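PDB 3PET: putative adhesin, which is of unknown function but, as a putative lipoprotein of an adhesin-like family, may take part in cell adhesion. Local coordinates for residues K131-M137 and I150-K156; A173-G179 and A191-V196. One frame throughout, in Å; residues are numbered along the deposited sequence.

In the fold
Both contacts join successive coils of the same right-handed beta-helix and lie on the same side of the chain's centre, about 12 Å apart between their centres. They follow one another along the chain, contact 1 closing before contact 2 opens, and they abut because strands 147-155 and 171-175 are neighbours. The backbone carries the pairing across, with S174 N 2.9 Å from L153 O and Q176 N 2.8 Å from S155 O, both probable hydrogen bonds. Side chains touch as well, with K156 CE 3.3 Å from Q176 OE1. Tetraethylene glycol, probably from the crystallisation liquor, lies about 4 Å from the side chains of K156 and Q176.

Contact 1 (K131-M137 and I150-K156); sequences KLNVQSM and IAALHSK
Q135 and H154 meet on the outer face of two parallel strands, 131-136 and 150-155, which occupy equivalent places on consecutive coils of a right-handed beta-helix. The amide of Q135 reaches H154 obliquely, with NE2 3.3 Å from CD2 and its plane turned 34° from the ring. A bend at chi2 (-91°) swings this amide toward the next coil. There its OE1 accepts a hydrogen bond from K156 NZ at 2.9 Å, with the ammonium group tilted somewhat from the carbonyl plane. The lysine CD passes beside CG of selenomethionine M137, and the two side chains run the same way.

Nearer the start of the strands on the same face, N133 OD1 lies 3.5 Å from A152 CB and near the plane of the H154 ring, at its edge. Its other amide end is fixed from the preceding coil, where D113 OD1 accepts a hydrogen bond from ND2. At the very beginning of the pairing K131 and I150 lie side by side, CG to CD1.

The opposite face looks into the coil. V134 CG2 packs against L153 CD2 at 3.9 Å, and the same leucine methyl approaches L132 CD2; L144 on strand 142-145 and L166 on strand 161-168 add to this apolar core.

Six backbone hydrogen bonds hold the in-register pairing, with L132, V134 and S136 each donating to and accepting from strand 150-155 or the residue just after it. The bond from A152 N to L132 O is almost straight, at 178°. Beyond the core leucines, S136 holds its hydroxyl against the next coil, OG lying 3.2 Å from S155 CA.

Contact 2 (A173-G179 and A191-V196); sequences ASSQGVG and AAVRGV
S175 meets V193 through its hydroxyl: chi1 of 59° sets OG between the serine's own backbone N and carbonyl carbon, 3.5 Å from V193 CA and alongside the CG2 branch. The hydroxyl also hydrogen-bonds water 1 at 2.7 Å, and this water accepts from G195 N, so S175 is tied to the turn of the next coil.

R194 and Q176 cross on the outer side, where Q176 CG lies 3.9 Å from R194 CB. Bent at chi2 (-75°), the arginine folds back along its own strand and lays one guanidinium face over A192 CB, offset toward the rim. NH1 is hydrogen-bonded to S211 OG on the following coil and makes a weak bond to V193 O.

These are neighbouring coils of the right-handed beta-helix, paired in parallel at 173-175 and 191-193 and still bonded as both segments leave the strands. There G177 O accepts from V196 N, and V196 O from G179 N. G195 CA lies 3.5 Å from G177 O in a CA-H...O contact. V178 CG2 faces V196 CB at 4.4 Å, and these valines pack respectively on V139 and G99 of the second subunit.

Contact 1 (K131-M137 and I150-K156)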
loop_
_atom_site.group_PDB
_atom_site.type_symbol
_atom_site.label_atom_id
_atom_site.label_comp_id
_atom_site.label_asym_id
_atom_site.label_seq_id
_atom_site.Cartn_x
_atom_site.Cartn_y
_atom_site.Cartn_z
ATOM N N LYS A 131 22.003 14.458 0.053
ATOM C CA LYS A 131 20.659 14.439 0.610
ATOM C C LYS A 131 19.771 13.486 -0.173
ATOM O O LYS A 131 19.738 13.529 -1.408
ATOM C CB LYS A 131 20.046 15.850 0.639
ATOM C CG LYS A 131 20.811 16.848 1.505
ATOM C CD LYS A 131 20.230 18.245 1.397
ATOM C CE LYS A 131 21.040 19.244 2.183
ATOM N NZ LYS A 131 20.519 20.628 2.021
ATOM N N LEU A 132 19.064 12.620 0.551
ATOM C CA LEU A 132 18.120 11.672 -0.023
ATOM C C LEU A 132 16.764 11.932 0.584
ATOM O O LEU A 132 16.636 12.033 1.814
ATOM C CB LEU A 132 18.538 10.208 0.202
ATOM C CG LEU A 132 17.484 9.138 -0.154
ATOM C CD1 LEU A 132 17.227 9.053 -1.672
ATOM C CD2 LEU A 132 17.862 7.810 0.418
ATOM N N ASN A 133 15.760 12.049 -0.269
ATOM C CA ASN A 133 14.376 12.238 0.136
ATOM C C ASN A 133 13.530 11.176 -0.526
ATOM O O ASN A 133 13.506 11.109 -1.749
ATOM C CB ASN A 133 13.865 13.653 -0.204
ATOM C CG ASN A 133 12.484 13.902 0.354
ATOM O OD1 ASN A 133 12.266 13.847 1.551
ATOM N ND2 ASN A 133 11.500 14.121 -0.497
ATOM N N VAL A 134 12.861 10.324 0.278
ATOM C CA VAL A 134 12.001 9.259 -0.229
ATOM C C VAL A 134 10.595 9.486 0.301
ATOM O O VAL A 134 10.388 9.553 1.517
ATOM C CB VAL A 134 12.522 7.826 0.124
ATOM C CG1 VAL A 134 11.552 6.739 -0.349
ATOM C CG2 VAL A 134 13.900 7.582 -0.454
ATOM N N GLN A 135 9.625 9.556 -0.617
ATOM C CA GLN A 135 8.206 9.641 -0.282
ATOM C C GLN A 135 7.535 8.479 -0.971
ATOM O O GLN A 135 7.320 8.537 -2.195
ATOM C CB GLN A 135 7.600 10.993 -0.715
ATOM C CG GLN A 135 8.187 12.217 0.001
ATOM C CD GLN A 135 7.450 12.597 1.258
ATOM O OE1 GLN A 135 6.351 12.127 1.536
ATOM N NE2 GLN A 135 8.029 13.500 2.026
ATOM N N SER A 136 7.296 7.371 -0.231
ATOM C CA SER A 136 6.646 6.199 -0.848
ATOM C C SER A 136 5.171 6.278 -0.570
ATOM O O SER A 136 4.761 6.397 0.581
ATOM C CB SER A 136 7.261 4.882 -0.385
ATOM O OG SER A 136 7.135 4.692 1.020
HETATM N N MSE A 137 4.388 6.359 -1.642
HETATM C CA MSE A 137 2.956 6.606 -1.538
HETATM C C MSE A 137 2.087 5.616 -2.301
HETATM O O MSE A 137 0.880 5.762 -2.276
HETATM C CB MSE A 137 2.666 8.014 -2.072
HETATM C CG MSE A 137 3.245 9.132 -1.203
HETATM SE SE MSE A 137 3.113 10.819 -2.158
HETATM C CE MSE A 137 4.718 10.657 -3.165
ATOM N N ILE A 150 22.323 12.842 4.638
ATOM C CA ILE A 150 20.975 12.949 5.202
ATOM C C ILE A 150 20.045 12.049 4.400
ATOM O O ILE A 150 20.080 12.092 3.167
ATOM C CB ILE A 150 20.445 14.428 5.217
ATOM C CG1 ILE A 150 21.416 15.367 5.967
ATOM C CG2 ILE A 150 19.015 14.499 5.863
ATOM C CD1 ILE A 150 21.356 16.849 5.553
ATOM N N ALA A 151 19.185 11.274 5.094
ATOM C CA ALA A 151 18.161 10.438 4.441
ATOM C C ALA A 151 16.814 10.654 5.116
ATOM O O ALA A 151 16.649 10.348 6.307
ATOM C CB ALA A 151 18.549 8.961 4.475
ATOM N N ALA A 152 15.878 11.240 4.373
ATOM C CA ALA A 152 14.509 11.465 4.812
ATOM C C ALA A 152 13.680 10.355 4.183
ATOM O O ALA A 152 13.651 10.231 2.954
ATOM C CB ALA A 152 14.024 12.863 4.393
ATOM N N LEU A 153 13.129 9.469 5.019
ATOM C CA LEU A 153 12.383 8.278 4.582
ATOM C C LEU A 153 10.972 8.361 5.098
ATOM O O LEU A 153 10.756 8.227 6.309
ATOM C CB LEU A 153 13.095 6.994 5.093
ATOM C CG LEU A 153 14.605 6.874 4.788
ATOM C CD1 LEU A 153 15.214 5.633 5.454
ATOM C CD2 LEU A 153 14.881 6.847 3.274
ATOM N N HIS A 154 10.009 8.636 4.199
ATOM C CA HIS A 154 8.615 8.832 4.578
ATOM C C HIS A 154 7.736 7.857 3.816
ATOM O O HIS A 154 7.535 7.995 2.605
ATOM C CB HIS A 154 8.169 10.299 4.334
ATOM C CG HIS A 154 9.058 11.318 4.977
ATOM N ND1 HIS A 154 9.157 11.439 6.363
ATOM C CD2 HIS A 154 9.873 12.231 4.405
ATOM C CE1 HIS A 154 10.038 12.399 6.580
ATOM N NE2 HIS A 154 10.493 12.909 5.432
ATOM N N SER A 155 7.232 6.855 4.524
ATOM C CA SER A 155 6.380 5.849 3.909
ATOM C C SER A 155 4.937 6.179 4.213
ATOM O O SER A 155 4.615 6.501 5.356
ATOM C CB SER A 155 6.770 4.452 4.382
ATOM O OG SER A 155 6.740 4.329 5.798
ATOM N N LYS A 156 4.076 6.157 3.177
ATOM C CA LYS A 156 2.650 6.518 3.298
ATOM C C LYS A 156 1.704 5.535 2.614
ATOM O O LYS A 156 0.499 5.635 2.810
ATOM C CB LYS A 156 2.392 7.927 2.717
ATOM C CG LYS A 156 3.120 9.034 3.469
ATOM C CD LYS A 156 3.145 10.340 2.694
ATOM C CE LYS A 156 3.776 11.419 3.537
ATOM N NZ LYS A 156 3.830 12.728 2.837
#

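Contact 2 (A173-G179 and A191-V196)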
loop_
_atom_site.group_PDB
_atom_site.type_symbol
_atom_site.label_atom_id
_atom_site.label_comp_id
_atom_site.label_asym_id
_atom_site.label_seq_id
_atom_site.Cartn_x
_atom_site.Cartn_y
_atom_site.Cartn_z
ATOM N N ALA A 173 12.863 9.512 9.693
ATOM C CA ALA A 173 11.971 8.448 9.236
ATOM C C ALA A 173 10.577 8.570 9.807
ATOM O O ALA A 173 10.419 8.771 11.011
ATOM C CB ALA A 173 12.555 7.086 9.598
ATOM N N SER A 174 9.552 8.439 8.944
ATOM C CA SER A 174 8.165 8.472 9.396
ATOM C C SER A 174 7.380 7.433 8.623
ATOM O O SER A 174 7.480 7.381 7.401
ATOM C CB SER A 174 7.557 9.866 9.270
ATOM O OG SER A 174 6.176 9.844 9.592
ATOM N N SER A 175 6.675 6.539 9.369
ATOM C CA SER A 175 5.884 5.456 8.795
ATOM C C SER A 175 4.398 5.759 9.050
ATOM O O SER A 175 3.988 5.783 10.215
ATOM C CB SER A 175 6.330 4.111 9.386
ATOM O OG SER A 175 6.181 4.088 10.800
ATOM N N GLN A 176 3.612 6.069 7.978
ATOM C CA GLN A 176 2.195 6.478 8.085
ATOM C C GLN A 176 1.212 5.546 7.361
ATOM O O GLN A 176 0.001 5.687 7.542
ATOM C CB GLN A 176 2.001 7.890 7.531
ATOM C CG GLN A 176 2.692 8.983 8.312
ATOM C CD GLN A 176 2.520 10.298 7.589
ATOM O OE1 GLN A 176 3.244 10.603 6.660
ATOM N NE2 GLN A 176 1.482 11.052 7.934
ATOM N N GLY A 177 1.728 4.617 6.556
ATOM C CA GLY A 177 0.884 3.644 5.867
ATOM C C GLY A 177 0.992 2.288 6.531
ATOM O O GLY A 177 1.090 2.186 7.764
ATOM N N VAL A 178 1.012 1.238 5.709
ATOM C CA VAL A 178 1.134 -0.147 6.182
ATOM C C VAL A 178 2.471 -0.667 5.694
ATOM O O VAL A 178 2.666 -0.788 4.481
ATOM C CB VAL A 178 -0.056 -1.019 5.703
ATOM C CG1 VAL A 178 0.124 -2.474 6.130
ATOM C CG2 VAL A 178 -1.375 -0.466 6.227
ATOM N N GLY A 179 3.383 -0.932 6.626
ATOM C CA GLY A 179 4.720 -1.374 6.257
ATOM C C GLY A 179 5.791 -0.853 7.188
ATOM O O GLY A 179 5.538 0.022 8.016
ATOM N N ALA A 191 12.669 9.458 14.405
ATOM C CA ALA A 191 11.791 8.388 13.920
ATOM C C ALA A 191 10.395 8.524 14.498
ATOM O O ALA A 191 10.252 8.761 15.708
ATOM C CB ALA A 191 12.380 7.012 14.271
ATOM N N ALA A 192 9.354 8.402 13.626
ATOM C CA ALA A 192 7.963 8.523 14.073
ATOM C C ALA A 192 7.096 7.410 13.497
ATOM O O ALA A 192 6.890 7.368 12.287
ATOM C CB ALA A 192 7.400 9.886 13.672
ATOM N N VAL A 193 6.525 6.545 14.373
ATOM C CA VAL A 193 5.607 5.460 13.952
ATOM C C VAL A 193 4.183 6.021 14.002
ATOM O O VAL A 193 3.732 6.450 15.064
ATOM C CB VAL A 193 5.787 4.159 14.799
ATOM C CG1 VAL A 193 4.537 3.266 14.764
ATOM C CG2 VAL A 193 7.011 3.380 14.330
ATOM N N ARG A 194 3.500 6.087 12.850
ATOM C CA ARG A 194 2.150 6.677 12.784
ATOM C C ARG A 194 1.135 5.807 12.025
ATOM O O ARG A 194 -0.022 6.202 11.906
ATOM C CB ARG A 194 2.201 8.068 12.116
ATOM C CG ARG A 194 3.011 9.158 12.837
ATOM C CD ARG A 194 2.270 9.682 14.064
ATOM N NE ARG A 194 2.884 10.892 14.622
ATOM C CZ ARG A 194 3.876 10.902 15.512
ATOM N NH1 ARG A 194 4.393 9.760 15.957
ATOM N NH2 ARG A 194 4.357 12.053 15.965
ATOM N N GLY A 195 1.549 4.621 11.569
ATOM C CA GLY A 195 0.638 3.710 10.877
ATOM C C GLY A 195 0.685 2.322 11.464
ATOM O O GLY A 195 0.783 2.162 12.685
ATOM N N VAL A 196 0.639 1.300 10.589
ATOM C CA VAL A 196 0.752 -0.102 10.993
ATOM C C VAL A 196 2.092 -0.576 10.473
ATOM O O VAL A 196 2.266 -0.781 9.272
ATOM C CB VAL A 196 -0.431 -0.986 10.519
ATOM C CG1 VAL A 196 -0.286 -2.412 11.045
ATOM C CG2 VAL A 196 -1.767 -0.408 10.974
HETATM O O HOH W 1 3.874 2.799 11.187
HETATM O O HOH W 2 -0.923 7.340 9.776
#